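Local coordinates for protein RickCE (Rickettsia bellii, PDB 5HAM) that probably acts as a CE-clan deubiquitinase, a bacterial effector protease, through the catalytic domain held in this fragment, at residues A[7-12]-A[244-249]; A[16-21]-A[27-32]; A[216-221]-A[226-231]. All blocks are in the same frame, centred on the assembly; numbering follows the deposited sequence.

Contact 1 of 3, residues A[7-12]-A[244-249]; sequences YWYTEN and EHHAQI
Tyr-9 and His-246 form a single buried polar link between the lead-in to helix 11-20 and helix 238-251. Both helices flank helix 211-223 in this CE-clan protease fold. Tyr-9 OH and His-246 ND1 lie 2.6 Å apart and are hydrogen bonded. The phenol oxygen meets the imidazole at its edge, in the ring plane. In turn, ND1 lies near the plane of the tyrosine ring, beyond its OH end. The rings do not stack. Their planes are turned by 62° and their centroids are 5.8 Å apart, so they meet rim to rim. Each side chain leaves its backbone with CG beside N and opposite the carbonyl carbon (chi1 -77° for Tyr-9, -70° for His-246). These torsions aim the two rings at each other across backbones that stay far apart, with CA atoms 10.8 Å from each other. Tyr-7 O lies in plane at another edge of the Tyr-9 ring and accepts a hydrogen bond from Arg-243. Just past Tyr-9, Thr-10 is the N-cap of helix 11-20, and its OG1 accepts from Asn-12 N. Leu-17 and Val-213 pack on both rings, and Val-216 reaches the imidazole from helix 211-223. The two segments bury little surface against each other, about 85 Å². The link therefore rests on one short hydrogen bond. That bond gives Tyr-9 OH and His-246 ND1 a polar partner inside an otherwise largely apolar setting.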
ATOM      1  N   TYR A   7     -15.962  -4.878  -0.465  1.00 57.97           N
ATOM      2  CA  TYR A   7     -15.124  -6.022  -0.750  1.00 42.83           C
ATOM      3  C   TYR A   7     -13.673  -5.704  -0.363  1.00 38.35           C
ATOM      4  O   TYR A   7     -13.001  -6.546   0.213  1.00 40.58           O
ATOM      5  CB  TYR A   7     -15.217  -6.452  -2.220  1.00 41.25           C
ATOM      6  CG  TYR A   7     -15.918  -7.767  -2.349  1.00 51.57           C
ATOM      7  CD1 TYR A   7     -16.517  -8.335  -1.243  1.00 56.13           C
ATOM      8  CD2 TYR A   7     -15.973  -8.459  -3.550  1.00 55.12           C
ATOM      9  CE1 TYR A   7     -17.176  -9.539  -1.311  1.00 53.86           C
ATOM     10  CE2 TYR A   7     -16.628  -9.689  -3.626  1.00 53.12           C
ATOM     11  CZ  TYR A   7     -17.227 -10.213  -2.490  1.00 50.29           C
ATOM     12  OH  TYR A   7     -17.896 -11.407  -2.489  1.00 51.98           O
ATOM     13  N   TRP A   8     -13.206  -4.487  -0.654  1.00 28.35           N
ATOM     14  CA  TRP A   8     -11.794  -4.156  -0.459  1.00 27.48           C
ATOM     15  C   TRP A   8     -11.438  -4.062   1.009  1.00 29.84           C
ATOM     16  O   TRP A   8     -12.053  -3.307   1.749  1.00 35.23           O
ATOM     17  CB  TRP A   8     -11.403  -2.865  -1.189  1.00 19.54           C
ATOM     18  CG  TRP A   8     -11.562  -2.957  -2.681  1.00 23.37           C
ATOM     19  CD1 TRP A   8     -12.484  -3.705  -3.363  1.00 23.96           C
ATOM     20  CD2 TRP A   8     -10.776  -2.291  -3.675  1.00 22.30           C
ATOM     21  NE1 TRP A   8     -12.329  -3.537  -4.716  1.00 24.09           N
ATOM     22  CE2 TRP A   8     -11.283  -2.675  -4.938  1.00 27.86           C
ATOM     23  CE3 TRP A   8      -9.701  -1.395  -3.624  1.00 25.86           C
ATOM     24  CZ2 TRP A   8     -10.746  -2.203  -6.137  1.00 19.74           C
ATOM     25  CZ3 TRP A   8      -9.162  -0.930  -4.813  1.00 21.89           C
ATOM     26  CH2 TRP A   8      -9.687  -1.336  -6.057  1.00 23.81           C
ATOM     27  N   TYR A   9     -10.443  -4.842   1.421  1.00 29.15           N
ATOM     28  CA  TYR A   9      -9.955  -4.817   2.794  1.00 30.84           C
ATOM     29  C   TYR A   9      -9.297  -3.485   3.093  1.00 25.92           C
ATOM     30  O   TYR A   9      -8.645  -2.898   2.232  1.00 31.27           O
ATOM     31  CB  TYR A   9      -8.891  -5.894   3.036  1.00 28.23           C
ATOM     32  CG  TYR A   9      -9.378  -7.302   3.199  1.00 26.95           C
ATOM     33  CD1 TYR A   9     -10.572  -7.721   2.645  1.00 31.57           C
ATOM     34  CD2 TYR A   9      -8.625  -8.226   3.907  1.00 27.68           C
ATOM     35  CE1 TYR A   9     -11.008  -9.028   2.797  1.00 39.63           C
ATOM     36  CE2 TYR A   9      -9.053  -9.530   4.071  1.00 28.46           C
ATOM     37  CZ  TYR A   9     -10.240  -9.928   3.513  1.00 36.35           C
ATOM     38  OH  TYR A   9     -10.663 -11.226   3.665  1.00 39.21           O
ATOM     39  N   THR A  10      -9.435  -3.027   4.325  1.00 24.71           N
ATOM     40  CA  THR A  10      -8.650  -1.895   4.774  1.00 30.17           C
ATOM     41  C   THR A  10      -7.551  -2.419   5.689  1.00 33.43           C
ATOM     42  O   THR A  10      -7.563  -3.593   6.074  1.00 39.54           O
ATOM     43  CB  THR A  10      -9.514  -0.932   5.554  1.00 28.79           C
ATOM     44  OG1 THR A  10      -9.785  -1.500   6.839  1.00 30.58           O
ATOM     45  CG2 THR A  10     -10.822  -0.728   4.822  1.00 29.41           C
ATOM     46  N   GLU A  11      -6.609  -1.548   6.034  1.00 26.06           N
ATOM     47  CA  GLU A  11      -5.498  -1.910   6.907  1.00 28.42           C
ATOM     48  C   GLU A  11      -5.988  -2.495   8.231  1.00 30.12           C
ATOM     49  O   GLU A  11      -5.330  -3.332   8.843  1.00 34.23           O
ATOM     50  CB  GLU A  11      -4.627  -0.681   7.170  1.00 28.62           C
ATOM     51  CG  GLU A  11      -3.373  -0.961   7.967  1.00 38.82           C
ATOM     52  CD  GLU A  11      -2.562   0.298   8.228  1.00 54.99           C
ATOM     53  OE1 GLU A  11      -2.874   1.349   7.614  1.00 58.96           O
ATOM     54  OE2 GLU A  11      -1.614   0.234   9.045  1.00 58.56           O
ATOM     55  N   ASN A  12      -7.158  -2.043   8.656  1.00 30.65           N
ATOM     56  CA  ASN A  12      -7.712  -2.427   9.927  1.00 34.82           C
ATOM     57  C   ASN A  12      -7.996  -3.922   9.976  1.00 34.20           C
ATOM     58  O   ASN A  12      -7.622  -4.594  10.930  1.00 33.94           O
ATOM     59  CB  ASN A  12      -8.976  -1.618  10.205  1.00 45.07           C
ATOM     60  CG  ASN A  12      -9.427  -1.739  11.624  1.00 58.94           C
ATOM     61  OD1 ASN A  12     -10.577  -2.081  11.896  1.00 64.64           O
ATOM     62  ND2 ASN A  12      -8.512  -1.481  12.554  1.00 64.49           N
ATOM     63  N   GLU A 244     -14.619 -15.821   3.424  1.00 42.57           N
ATOM     64  CA  GLU A 244     -15.613 -16.345   4.348  1.00 44.55           C
ATOM     65  C   GLU A 244     -14.914 -16.694   5.637  1.00 44.91           C
ATOM     66  O   GLU A 244     -15.316 -16.260   6.708  1.00 49.13           O
ATOM     67  CB  GLU A 244     -16.312 -17.575   3.765  1.00 50.48           C
ATOM     68  CG  GLU A 244     -17.299 -17.242   2.651  1.00 57.89           C
ATOM     69  CD  GLU A 244     -17.841 -18.469   1.924  1.00 68.89           C
ATOM     70  OE1 GLU A 244     -17.711 -19.604   2.439  1.00 73.27           O
ATOM     71  OE2 GLU A 244     -18.402 -18.293   0.823  1.00 70.13           O
ATOM     72  N   HIS A 245     -13.838 -17.460   5.509  1.00 43.08           N
ATOM     73  CA  HIS A 245     -13.028 -17.857   6.642  1.00 39.86           C
ATOM     74  C   HIS A 245     -12.569 -16.646   7.446  1.00 37.78           C
ATOM     75  O   HIS A 245     -12.679 -16.637   8.671  1.00 42.11           O
ATOM     76  CB  HIS A 245     -11.837 -18.672   6.142  1.00 47.83           C
ATOM     77  CG  HIS A 245     -10.936 -19.176   7.245  1.00 56.89           C
ATOM     78  ND1 HIS A 245     -11.388 -20.019   8.226  1.00 61.52           N
ATOM     79  CD2 HIS A 245      -9.633 -18.939   7.479  1.00 58.73           C
ATOM     80  CE1 HIS A 245     -10.375 -20.284   9.049  1.00 62.26           C
ATOM     81  NE2 HIS A 245      -9.309 -19.656   8.626  1.00 59.13           N
ATOM     82  N   HIS A 246     -12.062 -15.625   6.756  1.00 34.23           N
ATOM     83  CA  HIS A 246     -11.628 -14.385   7.405  1.00 34.82           C
ATOM     84  C   HIS A 246     -12.768 -13.702   8.154  1.00 35.40           C
ATOM     85  O   HIS A 246     -12.562 -13.138   9.224  1.00 33.05           O
ATOM     86  CB  HIS A 246     -11.086 -13.391   6.378  1.00 35.59           C
ATOM     87  CG  HIS A 246      -9.775 -13.794   5.785  1.00 32.65           C
ATOM     88  ND1 HIS A 246      -9.225 -13.127   4.716  1.00 27.33           N
ATOM     89  CD2 HIS A 246      -8.910 -14.778   6.107  1.00 32.35           C
ATOM     90  CE1 HIS A 246      -8.062 -13.688   4.403  1.00 30.05           C
ATOM     91  NE2 HIS A 246      -7.854 -14.694   5.243  1.00 29.82           N
ATOM     92  N   ALA A 247     -13.964 -13.727   7.577  1.00 35.43           N
ATOM     93  CA  ALA A 247     -15.115 -13.138   8.256  1.00 44.14           C
ATOM     94  C   ALA A 247     -15.442 -13.865   9.576  1.00 52.01           C
ATOM     95  O   ALA A 247     -15.758 -13.211  10.571  1.00 48.63           O
ATOM     96  CB  ALA A 247     -16.332 -13.053   7.328  1.00 32.24           C
ATOM     97  N   GLN A 248     -15.326 -15.200   9.588  1.00 55.96           N
ATOM     98  CA  GLN A 248     -15.497 -16.004  10.807  1.00 53.62           C
ATOM     99  C   GLN A 248     -14.479 -15.636  11.884  1.00 53.97           C
ATOM    100  O   GLN A 248     -14.833 -15.469  13.047  1.00 63.69           O
ATOM    101  CB  GLN A 248     -15.326 -17.500  10.536  1.00 58.95           C
ATOM    102  CG  GLN A 248     -16.084 -18.107   9.369  1.00 68.43           C
ATOM    103  CD  GLN A 248     -16.002 -19.642   9.383  1.00 73.76           C
ATOM    104  OE1 GLN A 248     -16.491 -20.281  10.319  1.00 78.67           O
ATOM    105  NE2 GLN A 248     -15.367 -20.231   8.358  1.00 65.11           N
ATOM    106  N   ILE A 249     -13.207 -15.558  11.504  1.00 45.48           N
ATOM    107  CA  ILE A 249     -12.157 -15.161  12.435  1.00 42.62           C
ATOM    108  C   ILE A 249     -12.471 -13.780  13.000  1.00 52.11           C
ATOM    109  O   ILE A 249     -12.387 -13.546  14.210  1.00 53.60           O
ATOM    110  CB  ILE A 249     -10.801 -15.122  11.734  1.00 43.00           C
ATOM    111  CG1 ILE A 249     -10.434 -16.522  11.227  1.00 45.06           C
ATOM    112  CG2 ILE A 249      -9.724 -14.571  12.662  1.00 41.53           C
ATOM    113  CD1 ILE A 249      -9.247 -16.546  10.282  1.00 40.54           C
TER

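Contact 2 of 3, residues A[16-21]-A[27-32]; sequences HLLTAQ and FSVQPA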
ATOM      1  N   HIS A  16      -5.896  -6.944  11.986  1.00 37.20           N
ATOM      2  CA  HIS A  16      -6.612  -7.826  12.918  1.00 41.89           C
ATOM      3  C   HIS A  16      -6.517  -9.294  12.527  1.00 35.45           C
ATOM      4  O   HIS A  16      -6.282 -10.163  13.367  1.00 32.36           O
ATOM      5  CB  HIS A  16      -8.095  -7.457  12.997  1.00 52.36           C
ATOM      6  CG  HIS A  16      -8.350  -6.089  13.538  1.00 65.07           C
ATOM      7  ND1 HIS A  16      -9.573  -5.459  13.439  1.00 67.47           N
ATOM      8  CD2 HIS A  16      -7.531  -5.221  14.181  1.00 68.79           C
ATOM      9  CE1 HIS A  16      -9.497  -4.267  13.996  1.00 69.44           C
ATOM     10  NE2 HIS A  16      -8.273  -4.094  14.449  1.00 69.64           N
ATOM     11  N   LEU A  17      -6.747  -9.563  11.248  1.00 33.30           N
ATOM     12  CA  LEU A  17      -6.645 -10.909  10.725  1.00 35.68           C
ATOM     13  C   LEU A  17      -5.257 -11.491  10.984  1.00 33.08           C
ATOM     14  O   LEU A  17      -5.134 -12.656  11.371  1.00 36.10           O
ATOM     15  CB  LEU A  17      -6.966 -10.906   9.235  1.00 32.42           C
ATOM     16  CG  LEU A  17      -8.472 -10.831   9.026  1.00 28.62           C
ATOM     17  CD1 LEU A  17      -8.811 -10.428   7.595  1.00 24.29           C
ATOM     18  CD2 LEU A  17      -9.063 -12.181   9.401  1.00 25.75           C
ATOM     19  N   LEU A  18      -4.224 -10.676  10.793  1.00 26.47           N
ATOM     20  CA  LEU A  18      -2.853 -11.136  10.986  1.00 34.15           C
ATOM     21  C   LEU A  18      -2.575 -11.407  12.451  1.00 40.47           C
ATOM     22  O   LEU A  18      -2.098 -12.483  12.816  1.00 47.93           O
ATOM     23  CB  LEU A  18      -1.849 -10.117  10.451  1.00 28.75           C
ATOM     24  CG  LEU A  18      -1.674 -10.100   8.931  1.00 31.80           C
ATOM     25  CD1 LEU A  18      -0.825  -8.909   8.523  1.00 27.32           C
ATOM     26  CD2 LEU A  18      -1.060 -11.403   8.451  1.00 32.67           C
ATOM     27  N   THR A  19      -2.879 -10.419  13.280  1.00 35.99           N
ATOM     28  CA  THR A  19      -2.738 -10.531  14.726  1.00 38.01           C
ATOM     29  C   THR A  19      -3.483 -11.740  15.313  1.00 39.37           C
ATOM     30  O   THR A  19      -2.963 -12.438  16.182  1.00 43.36           O
ATOM     31  CB  THR A  19      -3.204  -9.233  15.397  1.00 38.90           C
ATOM     32  OG1 THR A  19      -2.276  -8.196  15.065  1.00 43.76           O
ATOM     33  CG2 THR A  19      -3.259  -9.380  16.900  1.00 45.37           C
ATOM     34  N   ALA A  20      -4.687 -11.999  14.811  1.00 35.52           N
ATOM     35  CA  ALA A  20      -5.491 -13.118  15.292  1.00 35.25           C
ATOM     36  C   ALA A  20      -4.904 -14.478  14.911  1.00 41.34           C
ATOM     37  O   ALA A  20      -5.109 -15.473  15.606  1.00 47.96           O
ATOM     38  CB  ALA A  20      -6.917 -12.998  14.781  1.00 27.35           C
ATOM     39  N   GLN A  21      -4.168 -14.523  13.810  1.00 35.83           N
ATOM     40  CA  GLN A  21      -3.655 -15.790  13.332  1.00 33.47           C
ATOM     41  C   GLN A  21      -2.147 -15.931  13.515  1.00 35.91           C
ATOM     42  O   GLN A  21      -1.539 -16.849  12.963  1.00 42.74           O
ATOM     43  CB  GLN A  21      -4.030 -15.984  11.872  1.00 31.32           C
ATOM     44  CG  GLN A  21      -5.460 -16.457  11.667  1.00 44.45           C
ATOM     45  CD  GLN A  21      -5.807 -16.551  10.196  1.00 54.12           C
ATOM     46  OE1 GLN A  21      -6.017 -15.532   9.539  1.00 55.91           O
ATOM     47  NE2 GLN A  21      -5.850 -17.771   9.663  1.00 56.39           N
ATOM     48  N   PHE A  27       5.943 -13.702  16.436  1.00 35.29           N
ATOM     49  CA  PHE A  27       5.748 -12.909  15.228  1.00 32.88           C
ATOM     50  C   PHE A  27       5.284 -11.508  15.577  1.00 31.88           C
ATOM     51  O   PHE A  27       4.420 -11.333  16.420  1.00 38.95           O
ATOM     52  CB  PHE A  27       4.695 -13.568  14.332  1.00 29.26           C
ATOM     53  CG  PHE A  27       5.025 -14.982  13.941  1.00 29.64           C
ATOM     54  CD1 PHE A  27       6.177 -15.265  13.227  1.00 24.22           C
ATOM     55  CD2 PHE A  27       4.173 -16.025  14.279  1.00 26.72           C
ATOM     56  CE1 PHE A  27       6.475 -16.571  12.859  1.00 32.46           C
ATOM     57  CE2 PHE A  27       4.457 -17.329  13.914  1.00 24.29           C
ATOM     58  CZ  PHE A  27       5.616 -17.608  13.203  1.00 30.94           C
ATOM     59  N   SER A  28       5.855 -10.505  14.928  1.00 34.77           N
ATOM     60  CA  SER A  28       5.345  -9.144  15.083  1.00 34.56           C
ATOM     61  C   SER A  28       4.667  -8.669  13.815  1.00 31.59           C
ATOM     62  O   SER A  28       5.224  -8.746  12.724  1.00 36.36           O
ATOM     63  CB  SER A  28       6.449  -8.166  15.485  1.00 33.87           C
ATOM     64  OG  SER A  28       7.525  -8.216  14.576  1.00 34.76           O
ATOM     65  N   VAL A  29       3.449  -8.185  13.975  1.00 25.52           N
ATOM     66  CA  VAL A  29       2.725  -7.569  12.890  1.00 26.36           C
ATOM     67  C   VAL A  29       2.944  -6.065  12.886  1.00 29.38           C
ATOM     68  O   VAL A  29       2.577  -5.377  13.835  1.00 28.40           O
ATOM     69  CB  VAL A  29       1.223  -7.826  13.018  1.00 24.21           C
ATOM     70  CG1 VAL A  29       0.486  -7.110  11.894  1.00 21.74           C
ATOM     71  CG2 VAL A  29       0.963  -9.311  12.998  1.00 25.70           C
ATOM     72  N   GLN A  30       3.528  -5.555  11.805  1.00 28.60           N
ATOM     73  CA  GLN A  30       3.830  -4.132  11.701  1.00 23.29           C
ATOM     74  C   GLN A  30       2.652  -3.361  11.130  1.00 26.20           C
ATOM     75  O   GLN A  30       1.785  -3.936  10.481  1.00 28.11           O
ATOM     76  CB  GLN A  30       5.063  -3.923  10.813  1.00 18.11           C
ATOM     77  CG  GLN A  30       6.327  -4.506  11.401  1.00 21.77           C
ATOM     78  CD  GLN A  30       6.652  -3.883  12.744  1.00 25.53           C
ATOM     79  OE1 GLN A  30       6.553  -2.673  12.912  1.00 26.73           O
ATOM     80  NE2 GLN A  30       7.022  -4.711  13.710  1.00 29.94           N
ATOM     81  N   PRO A  31       2.609  -2.048  11.379  1.00 28.24           N
ATOM     82  CA  PRO A  31       1.660  -1.200  10.651  1.00 22.17           C
ATOM     83  C   PRO A  31       2.035  -1.147   9.172  1.00 22.72           C
ATOM     84  O   PRO A  31       3.183  -1.405   8.830  1.00 21.60           O
ATOM     85  CB  PRO A  31       1.834   0.170  11.311  1.00 23.61           C
ATOM     86  CG  PRO A  31       3.119   0.098  12.053  1.00 26.13           C
ATOM     87  CD  PRO A  31       3.298  -1.318  12.454  1.00 26.46           C
ATOM     88  N   ALA A  32       1.077  -0.836   8.307  1.00 16.32           N
ATOM     89  CA  ALA A  32       1.333  -0.849   6.871  1.00 19.63           C
ATOM     90  C   ALA A  32       2.355   0.164   6.407  1.00 20.92           C
ATOM     91  O   ALA A  32       2.345   1.317   6.830  1.00 28.04           O
ATOM     92  CB  ALA A  32       0.031  -0.657   6.087  1.00 17.04           C
TER
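Val-29 reaches from strand 27-34 to helix 11-20 and meets Leu-18 and Thr-19 there. Its side chain starts out toward the helix. At the branch point, CB lies 4.1 Å from Thr-19 OG1. Both methyls then touch Leu-18 CB: Val-29 CG2 is 3.9 Å from it and Val-29 CG1 4.1 Å. CG1 stands opposite the backbone N (chi1 177°), which also carries it to the leucine tip: Leu-18 CD1 is 4.0 Å from Val-29 CG1. The other branch, CG2, also meets the threonine, 4.0 Å from Thr-19 OG1. The valine fork thus straddles the base of Leu-18, with the threonine at one flank. The side chains meet at a slant, and no hydrogen bond joins the segments. Thr-19 OG1 is already bonded to Thr-15 O one turn back, a common way for a helix threonine to settle its hydroxyl. The strand is an edge strand of the mixed sheet. Ser-28 and Gln-30 bond through their backbones to strand 135-141, the parallel neighbour. Leu-18 is buried and also touches Val-137 of that strand and Ile-220 of helix 211-223, whereas Thr-19 is exposed. The contact is therefore van der Waals packing of a helix on one face of the sheet, at its edge strand. It is apolar on the inner side. At the outer rim it borders a hydroxyl whose polar need is met within its own helix.

Contact 3 of 3, residues A[216-221]-A[226-231]; sequences VDNGIK and QAILST
Lys-221 of helix 211-223 lies along loop 226-231, with its CD 3.9 Å from Ala-227 O, and makes the largest share of the contact. Here the chain of the catalytic domain doubles back on the C-terminal part of that helix. The tight part is deeper. Asn-218 OD1 lies 3.5 Å from Ile-228 CB, and Asp-217 OD2 lies 3.4 Å from Leu-229 CD1. A water ties this region together, donating to both Asp-217 OD2 and Asn-218 OD1 and accepting from Leu-229 N. Within the helix, Lys-221 NZ forms a salt bridge to the syn lone pair of Asp-217 OD2, 2.8 Å away. This oxygen is thus gripped by an ammonium and a water, which probably favours its charged form. NZ also rests 3.7 Å from Leu-229 CG. The outer end has one firm point: Gln-226 N bonds to Lys-221 O at 2.9 Å. The rest is looser. A second water bridges Lys-221 NZ and Ala-227 O, and the bent chain of exposed Gln-226 carries its amide away toward Lys-224 O. Around the contact, Leu-242 of helix 238-251 packs on Asp-217 and Leu-229. Asn-166 of strand 160-166 touches Asn-218 and Ile-228, and Gln-204 bonds to Asn-218 ND2 and Leu-229 O.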
ATOM      1  N   VAL A 216      -3.260 -11.341   3.627  1.00 24.45           N
ATOM      2  CA  VAL A 216      -3.352 -11.932   4.944  1.00 26.78           C
ATOM      3  C   VAL A 216      -2.856 -13.369   4.906  1.00 23.08           C
ATOM      4  O   VAL A 216      -2.023 -13.772   5.716  1.00 25.52           O
ATOM      5  CB  VAL A 216      -4.809 -11.890   5.479  1.00 32.72           C
ATOM      6  CG1 VAL A 216      -4.973 -12.794   6.725  1.00 28.92           C
ATOM      7  CG2 VAL A 216      -5.250 -10.430   5.748  1.00 24.07           C
ATOM      8  N   ASP A 217      -3.368 -14.141   3.961  1.00 25.28           N
ATOM      9  CA  ASP A 217      -2.998 -15.543   3.882  1.00 28.50           C
ATOM     10  C   ASP A 217      -1.508 -15.738   3.568  1.00 23.41           C
ATOM     11  O   ASP A 217      -0.845 -16.579   4.189  1.00 19.38           O
ATOM     12  CB  ASP A 217      -3.865 -16.266   2.865  1.00 26.91           C
ATOM     13  CG  ASP A 217      -3.872 -17.769   3.080  1.00 33.89           C
ATOM     14  OD1 ASP A 217      -4.607 -18.238   3.980  1.00 35.31           O
ATOM     15  OD2 ASP A 217      -3.150 -18.476   2.343  1.00 36.31           O
ATOM     16  N   ASN A 218      -0.983 -14.956   2.629  1.00 19.24           N
ATOM     17  CA  ASN A 218       0.442 -15.037   2.284  1.00 25.14           C
ATOM     18  C   ASN A 218       1.322 -14.664   3.469  1.00 26.30           C
ATOM     19  O   ASN A 218       2.270 -15.381   3.787  1.00 30.77           O
ATOM     20  CB  ASN A 218       0.794 -14.161   1.070  1.00 17.12           C
ATOM     21  CG  ASN A 218       0.068 -14.598  -0.186  1.00 19.98           C
ATOM     22  OD1 ASN A 218      -0.300 -15.764  -0.320  1.00 18.36           O
ATOM     23  ND2 ASN A 218      -0.142 -13.669  -1.115  1.00 17.44           N
ATOM     24  N   GLY A 219       0.998 -13.556   4.132  1.00 25.70           N
ATOM     25  CA  GLY A 219       1.789 -13.085   5.261  1.00 16.89           C
ATOM     26  C   GLY A 219       1.882 -14.127   6.355  1.00 18.69           C
ATOM     27  O   GLY A 219       2.965 -14.459   6.827  1.00 19.80           O
ATOM     28  N   ILE A 220       0.735 -14.664   6.738  1.00 21.60           N
ATOM     29  CA  ILE A 220       0.675 -15.749   7.705  1.00 23.86           C
ATOM     30  C   ILE A 220       1.504 -16.963   7.289  1.00 26.43           C
ATOM     31  O   ILE A 220       2.295 -17.495   8.076  1.00 25.83           O
ATOM     32  CB  ILE A 220      -0.769 -16.188   7.893  1.00 19.81           C
ATOM     33  CG1 ILE A 220      -1.551 -15.061   8.551  1.00 20.97           C
ATOM     34  CG2 ILE A 220      -0.840 -17.439   8.733  1.00 20.79           C
ATOM     35  CD1 ILE A 220      -3.006 -15.329   8.617  1.00 28.73           C
ATOM     36  N   LYS A 221       1.341 -17.387   6.041  1.00 18.93           N
ATOM     37  CA  LYS A 221       2.067 -18.561   5.571  1.00 20.90           C
ATOM     38  C   LYS A 221       3.572 -18.345   5.482  1.00 22.36           C
ATOM     39  O   LYS A 221       4.347 -19.155   5.979  1.00 25.55           O
ATOM     40  CB  LYS A 221       1.489 -19.085   4.254  1.00 20.72           C
ATOM     41  CG  LYS A 221       0.442 -20.155   4.512  1.00 26.82           C
ATOM     42  CD  LYS A 221      -0.658 -20.126   3.502  1.00 32.59           C
ATOM     43  CE  LYS A 221      -1.668 -21.211   3.804  1.00 26.66           C
ATOM     44  NZ  LYS A 221      -2.685 -21.254   2.731  1.00 31.06           N
ATOM     45  N   GLN A 226       5.820 -21.579   5.476  1.00 19.98           N
ATOM     46  CA  GLN A 226       5.002 -22.488   4.662  1.00 23.76           C
ATOM     47  C   GLN A 226       4.794 -21.922   3.271  1.00 24.53           C
ATOM     48  O   GLN A 226       4.725 -20.700   3.095  1.00 20.68           O
ATOM     49  CB  GLN A 226       3.620 -22.701   5.285  1.00 22.61           C
ATOM     50  CG  GLN A 226       3.622 -23.156   6.729  1.00 26.64           C
ATOM     51  CD  GLN A 226       4.430 -24.414   6.946  1.00 27.80           C
ATOM     52  OE1 GLN A 226       4.058 -25.503   6.482  1.00 28.84           O
ATOM     53  NE2 GLN A 226       5.550 -24.276   7.652  1.00 28.29           N
ATOM     54  N   ALA A 227       4.657 -22.800   2.283  1.00 23.57           N
ATOM     55  CA  ALA A 227       4.403 -22.328   0.922  1.00 22.39           C
ATOM     56  C   ALA A 227       3.063 -21.598   0.848  1.00 21.19           C
ATOM     57  O   ALA A 227       2.057 -22.055   1.409  1.00 29.11           O
ATOM     58  CB  ALA A 227       4.426 -23.485  -0.069  1.00 21.57           C
ATOM     59  N   ILE A 228       3.053 -20.465   0.156  1.00 20.32           N
ATOM     60  CA  ILE A 228       1.812 -19.754  -0.123  1.00 22.64           C
ATOM     61  C   ILE A 228       0.976 -20.515  -1.153  1.00 27.90           C
ATOM     62  O   ILE A 228       1.455 -21.482  -1.752  1.00 27.36           O
ATOM     63  CB  ILE A 228       2.082 -18.316  -0.613  1.00 24.95           C
ATOM     64  CG1 ILE A 228       2.761 -18.316  -1.979  1.00 19.34           C
ATOM     65  CG2 ILE A 228       2.937 -17.556   0.395  1.00 18.32           C
ATOM     66  CD1 ILE A 228       2.954 -16.906  -2.524  1.00 18.75           C
ATOM     67  N   LEU A 229      -0.271 -20.093  -1.339  1.00 25.36           N
ATOM     68  CA  LEU A 229      -1.159 -20.741  -2.294  1.00 29.86           C
ATOM     69  C   LEU A 229      -0.664 -20.506  -3.711  1.00 25.75           C
ATOM     70  O   LEU A 229      -0.498 -19.372  -4.119  1.00 23.28           O
ATOM     71  CB  LEU A 229      -2.581 -20.199  -2.151  1.00 29.54           C
ATOM     72  CG  LEU A 229      -3.323 -20.533  -0.859  1.00 29.54           C
ATOM     73  CD1 LEU A 229      -4.462 -19.547  -0.634  1.00 23.35           C
ATOM     74  CD2 LEU A 229      -3.841 -21.951  -0.957  1.00 31.09           C
ATOM     75  N   SER A 230      -0.435 -21.577  -4.457  1.00 23.47           N
ATOM     76  CA  SER A 230       0.103 -21.429  -5.798  1.00 23.93           C
ATOM     77  C   SER A 230      -0.928 -20.799  -6.713  1.00 31.55           C
ATOM     78  O   SER A 230      -2.094 -20.608  -6.325  1.00 24.64           O
ATOM     79  CB  SER A 230       0.498 -22.781  -6.361  1.00 25.16           C
ATOM     80  OG  SER A 230      -0.661 -23.531  -6.633  1.00 26.42           O
ATOM     81  N   THR A 231      -0.496 -20.469  -7.929  1.00 27.01           N
ATOM     82  CA  THR A 231      -1.412 -19.933  -8.927  1.00 25.76           C
ATOM     83  C   THR A 231      -2.537 -20.936  -9.136  1.00 29.62           C
ATOM     84  O   THR A 231      -3.706 -20.572  -9.157  1.00 27.63           O
ATOM     85  CB  THR A 231      -0.707 -19.607 -10.261  1.00 28.74           C
ATOM     86  OG1 THR A 231       0.292 -18.597 -10.050  1.00 26.45           O
ATOM     87  CG2 THR A 231      -1.717 -19.074 -11.259  1.00 28.19           C
TER
HETATM   88  O   HOH W   1      -1.034 -18.193   0.624  1.00 21.95           O
HETATM   89  O   HOH W   2      -0.760 -22.651   1.055  1.00 29.93           O

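In the fold
From the N terminus, residues 7-12 lead into helix 11-20; their partner, 244-249, comes near the C-terminal end. Contact 2 closes first, as a short turn that brings strand 27-34 back onto that helix. The chain then runs through the long helices and the rest of the sheet. Contact 3 closes a second tight turn after helix 211-223. Contact 1 closes last and encloses both; contacts 2 and 3 follow in series, and none cross. Helix 11-20 serves contacts 1 and 2. Val-216 and Ile-220 pack against Leu-17 and Leu-18, so helix 211-223 joins all three between the sheet and helix 238-251.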